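Local atomic coordinates of oxalate oxidase 1 (Hordeum vulgare, PDB entry 1FI2), a protein that oxidises oxalate with molecular oxygen to hydrogen peroxide and carbon dioxide, as a secreted manganese enzyme that also has superoxide dismutase activity. Residues G97-K101 with G102-V106; P173-T176 with P177-T180; A187-V190 with E191-S195. One frame throughout, in Å; residues are numbered along the deposited sequence.

Along the chain the contacts come in the order 1, 2, 3. Contact 1 is the corner in the cupin beta-jellyroll where strand 95-101 of one antiparallel sheet passes into strand 103-109 of the other. Contact 2 is the turn leading into helix 176-183, and contact 3 lies within helix 187-196, the next helix along. Centres of contacts 2 and 3 are 10 Å apart and their residues touch, whereas the centre of contact 1 is 35 Å and 33 Å from theirs. Contact 1 thus belongs to the metal-bearing barrel, and contacts 2 and 3 to a C-terminal helical region, both meeting the third subunit of the hexamer; contact 1 faces the second.

Contact 1 (G97-K101 with G102-V106); sequences GMVMK and GELLV
Val99 and Leu104 meet across the inside of a sharp corner, where strand 95-101 ends and the chain turns into strand 103-109. Each valine methyl has its own partner. CG2 of Val99 lies 3.9 Å from CD1 of Leu104, the two side chains crossing obliquely, while CG1 of Val99, swung to the far side from the backbone nitrogen (chi1 168°), comes to 3.9 Å from the carbonyl O of Gly102. Val123 on strand 118-124 covers Val99 further, and Ala147 and Met149 cover Leu104, so this filling is buried between strands of both sheets.

The CB of Lys101 sits 3.2 Å from Gly102 N, a spacing set by the backbone. Its CG comes to 3.6 Å from the same nitrogen because chi1 of 87° wedges it between the lysine's own N and carbonyl carbon. Beyond CG the chain leaves the corner, bending at chi3 and again at chi4; the side chain touches Tyr148, and NZ ends hydrogen-bonded to the carbonyl O of Glu146. Met100 and Lys101 both face Tyr148 of strand 147-153, which makes a classic beta bulge just before the turn. Gly102 then changes the chain's direction with a positive phi of 87°, where any CB would collide with the Lys101 carbonyl oxygen.

The corner belongs to the jellyroll framework; the side chain of Leu104 is about 11 Å from the bound manganese. Glu103, pointing away from Val99, forms a salt bridge through OE1 with NE of Arg124. The charged ends on this corner are therefore engaged elsewhere, and what joins its two arms, apart from the backbone itself, is apolar contact, consistent with a bend whose course is set by the bulge and the glycine and whose inner side is filled by a valine and a leucine.

Contact 2 (P173-T176 with P177-T180); sequences PIPT and PVLT
Ile174 puts its CG2 methyl into the hollow between Val178 and Leu179 in the first turn of helix 176-183. This bump lies 3.8 Å from CG1 of Val178 and 3.9 Å from CG of Leu179, and both partners meet the isoleucine at about a right angle. The branch reaches them because CG2 is anti to the backbone N of Ile174, which leaves CG1 beside that nitrogen. Leu179 closes the hollow on its own flank, with CD1 lying 3.9 Å from the carbonyl O of Ile174. With Leu179 cut back to CB, an alanine here would probably leave the Ile174 methyl without one wall and open a gap toward Leu167 and Phe168.

Pro175, at the N-cap position, adds a second, shallower fit: its CB lies 4.0 Å from CD of Pro177 and also touches CG2 of Val178, the ring and the valine running side by side. Its carbonyl O receives the N-H of Leu179 at 3.2 Å, and a weak bond from Val178 N. The next carbonyl, Thr176 O, accepts Thr180 N at 2.8 Å. Beside that bond the CG2 methyls of Thr176 and Thr180 meet at 3.9 Å. Thr176 CB and Pro177 CD, 3.4 Å apart, are pressed closer than usual van der Waals contact, as residues joined across a peptide bond to proline.

Around this turn, Leu179 packs on helix 163-169, the two threonines face Val190 of helix 187-196, and Ile174 and Val178 together cover Phe138 of the third subunit, on that subunit's strand 137-141.

Contact 3 (A187-V190 with E191-S195); sequences AGVV and ELLKS
Four successive i to i+4 hydrogen bonds hold the backbone, running from the N-H groups of Glu191, Leu192, Leu193 and Lys194 to the carbonyls of Ala187, Gly188, Val189 and Val190; the first, Glu191 N to Ala187 O, is 2.8 Å long. The side chains sort by face. CG1 of Val189 touches CD1 of Leu193 at 4.2 Å, one turn apart. On another face Val190 and Lys194 lie side by side, CG1 of the valine 4.2 Å from CE of the lysine, whose chain is extended beyond CG. This stretched shape carries NZ to the start of helix 176-183, where it hydrogen-bonds Thr176 OG1 and, in the loop just before, Ile174 O.

Helix 187-196 is part of the C-terminal helical extension of the germin subunit, which, as in the related vicilins, reaches over a neighbouring subunit. Val189 packs on Val189 of the third subunit, and Leu192 and Leu193 on that subunit's Val185. Glu191 bends at chi2 (-67°), its CG 3.4 Å from Ala187 O, and its OE2 pairs with Thr176 OG1, which thereby meets both a carboxylate and an ammonium group. Further along, the hydroxyl of Ser195 turns back to give a 2.7 Å hydrogen bond from OG to Leu192 O.

Contact 1 (G97-K101 with G102-V106)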
loop_
_atom_site.group_PDB
_atom_site.type_symbol
_atom_site.label_atom_id
_atom_site.label_comp_id
_atom_site.label_asym_id
_atom_site.label_seq_id
_atom_site.Cartn_x
_atom_site.Cartn_y
_atom_site.Cartn_z
ATOM N N GLY A 97 -21.789 -3.429 5.458
ATOM C CA GLY A 97 -22.866 -2.946 6.314
ATOM C C GLY A 97 -23.792 -3.993 6.895
ATOM O O GLY A 97 -23.785 -5.160 6.511
ATOM N N MET A 98 -24.598 -3.548 7.859
ATOM C CA MET A 98 -25.570 -4.410 8.513
ATOM C C MET A 98 -26.913 -3.683 8.592
ATOM O O MET A 98 -26.942 -2.515 8.976
ATOM C CB MET A 98 -25.129 -4.846 9.916
ATOM C CG MET A 98 -26.153 -5.778 10.559
ATOM S SD MET A 98 -25.764 -6.243 12.254
ATOM C CE MET A 98 -24.618 -7.587 11.978
ATOM N N VAL A 99 -27.992 -4.377 8.245
ATOM C CA VAL A 99 -29.323 -3.777 8.399
ATOM C C VAL A 99 -29.739 -3.935 9.858
ATOM O O VAL A 99 -29.636 -5.035 10.404
ATOM C CB VAL A 99 -30.340 -4.421 7.450
ATOM C CG1 VAL A 99 -31.776 -4.022 7.776
ATOM C CG2 VAL A 99 -30.014 -4.026 6.013
ATOM N N MET A 100 -30.172 -2.847 10.481
ATOM C CA MET A 100 -30.565 -2.906 11.884
ATOM C C MET A 100 -32.058 -3.111 12.076
ATOM O O MET A 100 -32.474 -3.782 13.021
ATOM C CB MET A 100 -30.088 -1.651 12.610
ATOM C CG MET A 100 -28.584 -1.517 12.743
ATOM S SD MET A 100 -27.738 -2.957 13.394
ATOM C CE MET A 100 -28.907 -3.630 14.575
ATOM N N LYS A 101 -32.858 -2.511 11.201
ATOM C CA LYS A 101 -34.308 -2.677 11.286
ATOM C C LYS A 101 -34.923 -2.499 9.902
ATOM O O LYS A 101 -34.375 -1.772 9.072
ATOM C CB LYS A 101 -34.914 -1.725 12.303
ATOM C CG LYS A 101 -35.305 -0.340 11.835
ATOM C CD LYS A 101 -35.820 0.514 12.985
ATOM C CE LYS A 101 -37.099 -0.010 13.597
ATOM N NZ LYS A 101 -38.292 0.185 12.731
ATOM N N GLY A 102 -36.041 -3.169 9.658
ATOM C CA GLY A 102 -36.739 -3.049 8.388
ATOM C C GLY A 102 -36.244 -4.012 7.324
ATOM O O GLY A 102 -35.537 -4.980 7.585
ATOM N N GLU A 103 -36.725 -3.792 6.101
ATOM C CA GLU A 103 -36.430 -4.632 4.953
ATOM C C GLU A 103 -35.881 -3.786 3.805
ATOM O O GLU A 103 -36.602 -2.946 3.260
ATOM C CB GLU A 103 -37.692 -5.360 4.480
ATOM C CG GLU A 103 -38.416 -6.164 5.545
ATOM C CD GLU A 103 -39.693 -6.808 5.054
ATOM O OE1 GLU A 103 -39.650 -8.013 4.738
ATOM O OE2 GLU A 103 -40.730 -6.119 4.996
ATOM N N LEU A 104 -34.616 -3.991 3.449
ATOM C CA LEU A 104 -34.011 -3.211 2.380
ATOM C C LEU A 104 -33.566 -4.038 1.177
ATOM O O LEU A 104 -32.787 -4.986 1.318
ATOM C CB LEU A 104 -32.769 -2.467 2.891
ATOM C CG LEU A 104 -32.918 -1.350 3.913
ATOM C CD1 LEU A 104 -31.539 -0.885 4.377
ATOM C CD2 LEU A 104 -33.690 -0.169 3.346
ATOM N N LEU A 105 -34.011 -3.631 -0.008
ATOM C CA LEU A 105 -33.503 -4.223 -1.245
ATOM C C LEU A 105 -32.136 -3.565 -1.480
ATOM O O LEU A 105 -32.040 -2.341 -1.584
ATOM C CB LEU A 105 -34.410 -3.984 -2.447
ATOM C CG LEU A 105 -33.860 -4.474 -3.794
ATOM C CD1 LEU A 105 -33.873 -5.993 -3.864
ATOM C CD2 LEU A 105 -34.631 -3.866 -4.955
ATOM N N VAL A 106 -31.088 -4.366 -1.441
ATOM C CA VAL A 106 -29.720 -3.888 -1.621
ATOM C C VAL A 106 -29.227 -4.383 -2.981
ATOM O O VAL A 106 -29.276 -5.591 -3.221
ATOM C CB VAL A 106 -28.781 -4.420 -0.527
ATOM C CG1 VAL A 106 -27.348 -3.944 -0.752
ATOM C CG2 VAL A 106 -29.234 -3.920 0.846
#

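Contact 2 (P173-T176 with P177-T180)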
loop_
_atom_site.group_PDB
_atom_site.type_symbol
_atom_site.label_atom_id
_atom_site.label_comp_id
_atom_site.label_asym_id
_atom_site.label_seq_id
_atom_site.Cartn_x
_atom_site.Cartn_y
_atom_site.Cartn_z
ATOM N N PRO A 173 -24.158 22.336 -14.223
ATOM C CA PRO A 173 -24.641 21.102 -14.810
ATOM C C PRO A 173 -23.947 20.703 -16.103
ATOM O O PRO A 173 -23.467 21.545 -16.868
ATOM C CB PRO A 173 -26.122 21.372 -15.074
ATOM C CG PRO A 173 -26.483 22.537 -14.221
ATOM C CD PRO A 173 -25.224 23.361 -14.102
ATOM N N ILE A 174 -23.888 19.399 -16.361
ATOM C CA ILE A 174 -23.293 18.879 -17.596
ATOM C C ILE A 174 -24.159 19.424 -18.730
ATOM O O ILE A 174 -25.392 19.406 -18.624
ATOM C CB ILE A 174 -23.314 17.341 -17.602
ATOM C CG1 ILE A 174 -22.502 16.774 -16.431
ATOM C CG2 ILE A 174 -22.795 16.787 -18.922
ATOM C CD1 ILE A 174 -22.697 15.290 -16.175
ATOM N N PRO A 175 -23.555 19.946 -19.784
ATOM C CA PRO A 175 -24.317 20.506 -20.892
ATOM C C PRO A 175 -25.370 19.527 -21.378
ATOM O O PRO A 175 -25.090 18.347 -21.582
ATOM C CB PRO A 175 -23.264 20.817 -21.946
ATOM C CG PRO A 175 -22.000 21.006 -21.172
ATOM C CD PRO A 175 -22.096 20.044 -20.007
ATOM N N THR A 176 -26.531 20.040 -21.783
ATOM C CA THR A 176 -27.601 19.195 -22.316
ATOM C C THR A 176 -27.192 18.367 -23.511
ATOM O O THR A 176 -27.433 17.153 -23.528
ATOM C CB THR A 176 -28.889 20.003 -22.545
ATOM O OG1 THR A 176 -29.387 20.387 -21.251
ATOM C CG2 THR A 176 -29.961 19.196 -23.260
ATOM N N PRO A 177 -26.550 18.931 -24.526
ATOM C CA PRO A 177 -26.105 18.195 -25.697
ATOM C C PRO A 177 -25.174 17.040 -25.373
ATOM O O PRO A 177 -25.126 16.034 -26.094
ATOM C CB PRO A 177 -25.428 19.252 -26.567
ATOM C CG PRO A 177 -26.040 20.542 -26.127
ATOM C CD PRO A 177 -26.215 20.376 -24.634
ATOM N N VAL A 178 -24.355 17.145 -24.321
ATOM C CA VAL A 178 -23.519 16.030 -23.886
ATOM C C VAL A 178 -24.425 14.910 -23.370
ATOM O O VAL A 178 -24.247 13.740 -23.708
ATOM C CB VAL A 178 -22.512 16.424 -22.794
ATOM C CG1 VAL A 178 -21.772 15.207 -22.244
ATOM C CG2 VAL A 178 -21.504 17.436 -23.322
ATOM N N LEU A 179 -25.409 15.287 -22.556
ATOM C CA LEU A 179 -26.342 14.328 -21.987
ATOM C C LEU A 179 -27.317 13.742 -22.993
ATOM O O LEU A 179 -27.742 12.611 -22.737
ATOM C CB LEU A 179 -27.110 14.943 -20.813
ATOM C CG LEU A 179 -26.297 15.214 -19.542
ATOM C CD1 LEU A 179 -27.159 15.948 -18.526
ATOM C CD2 LEU A 179 -25.755 13.920 -18.950
ATOM N N THR A 180 -27.682 14.420 -24.077
ATOM C CA THR A 180 -28.588 13.823 -25.053
ATOM C C THR A 180 -27.875 12.755 -25.879
ATOM O O THR A 180 -28.476 11.747 -26.251
ATOM C CB THR A 180 -29.250 14.840 -25.997
ATOM O OG1 THR A 180 -28.242 15.556 -26.718
ATOM C CG2 THR A 180 -30.115 15.828 -25.230
#

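Contact 3 (A187-V190 with E191-S195)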
loop_
_atom_site.group_PDB
_atom_site.type_symbol
_atom_site.label_atom_id
_atom_site.label_comp_id
_atom_site.label_asym_id
_atom_site.label_seq_id
_atom_site.Cartn_x
_atom_site.Cartn_y
_atom_site.Cartn_z
ATOM N N ALA A 187 -33.630 16.484 -26.072
ATOM C CA ALA A 187 -33.320 17.544 -25.124
ATOM C C ALA A 187 -34.405 17.773 -24.085
ATOM O O ALA A 187 -34.111 18.001 -22.910
ATOM C CB ALA A 187 -33.042 18.842 -25.876
ATOM N N GLY A 188 -35.673 17.718 -24.481
ATOM C CA GLY A 188 -36.795 17.874 -23.571
ATOM C C GLY A 188 -36.773 16.885 -22.413
ATOM O O GLY A 188 -37.085 17.249 -21.280
ATOM N N VAL A 189 -36.377 15.643 -22.665
ATOM C CA VAL A 189 -36.282 14.631 -21.613
ATOM C C VAL A 189 -35.142 14.990 -20.665
ATOM O O VAL A 189 -35.288 14.943 -19.443
ATOM C CB VAL A 189 -36.089 13.224 -22.199
ATOM C CG1 VAL A 189 -35.925 12.182 -21.102
ATOM C CG2 VAL A 189 -37.261 12.855 -23.104
ATOM N N VAL A 190 -34.006 15.404 -21.230
ATOM C CA VAL A 190 -32.860 15.807 -20.417
ATOM C C VAL A 190 -33.200 17.001 -19.537
ATOM O O VAL A 190 -32.900 16.989 -18.338
ATOM C CB VAL A 190 -31.628 16.105 -21.287
ATOM C CG1 VAL A 190 -30.470 16.648 -20.462
ATOM C CG2 VAL A 190 -31.193 14.843 -22.026
ATOM N N GLU A 191 -33.881 18.007 -20.094
ATOM C CA GLU A 191 -34.273 19.178 -19.314
ATOM C C GLU A 191 -35.257 18.818 -18.210
ATOM O O GLU A 191 -35.205 19.399 -17.123
ATOM C CB GLU A 191 -34.810 20.294 -20.205
ATOM C CG GLU A 191 -33.808 20.871 -21.182
ATOM C CD GLU A 191 -32.649 21.638 -20.591
ATOM O OE1 GLU A 191 -32.573 21.839 -19.360
ATOM O OE2 GLU A 191 -31.764 22.061 -21.373
ATOM N N LEU A 192 -36.154 17.862 -18.445
ATOM C CA LEU A 192 -37.096 17.437 -17.410
ATOM C C LEU A 192 -36.321 16.852 -16.229
ATOM O O LEU A 192 -36.580 17.178 -15.073
ATOM C CB LEU A 192 -38.087 16.412 -17.948
ATOM C CG LEU A 192 -38.997 15.720 -16.928
ATOM C CD1 LEU A 192 -40.027 16.690 -16.371
ATOM C CD2 LEU A 192 -39.670 14.508 -17.551
ATOM N N LEU A 193 -35.354 15.983 -16.519
ATOM C CA LEU A 193 -34.512 15.396 -15.479
ATOM C C LEU A 193 -33.734 16.458 -14.722
ATOM O O LEU A 193 -33.715 16.459 -13.485
ATOM C CB LEU A 193 -33.586 14.344 -16.101
ATOM C CG LEU A 193 -34.277 13.027 -16.481
ATOM C CD1 LEU A 193 -33.541 12.338 -17.619
ATOM C CD2 LEU A 193 -34.379 12.109 -15.270
ATOM N N LYS A 194 -33.122 17.410 -15.426
ATOM C CA LYS A 194 -32.380 18.490 -14.791
ATOM C C LYS A 194 -33.241 19.318 -13.848
ATOM O O LYS A 194 -32.795 19.709 -12.763
ATOM C CB LYS A 194 -31.748 19.428 -15.824
ATOM C CG LYS A 194 -30.522 18.879 -16.537
ATOM C CD LYS A 194 -29.901 19.950 -17.426
ATOM C CE LYS A 194 -28.584 19.489 -18.022
ATOM N NZ LYS A 194 -27.894 20.578 -18.772
ATOM N N SER A 195 -34.504 19.560 -14.200
ATOM C CA SER A 195 -35.413 20.344 -13.380
ATOM C C SER A 195 -35.673 19.722 -12.016
ATOM O O SER A 195 -35.979 20.434 -11.056
ATOM C CB SER A 195 -36.737 20.581 -14.119
ATOM O OG SER A 195 -37.576 19.442 -14.059
#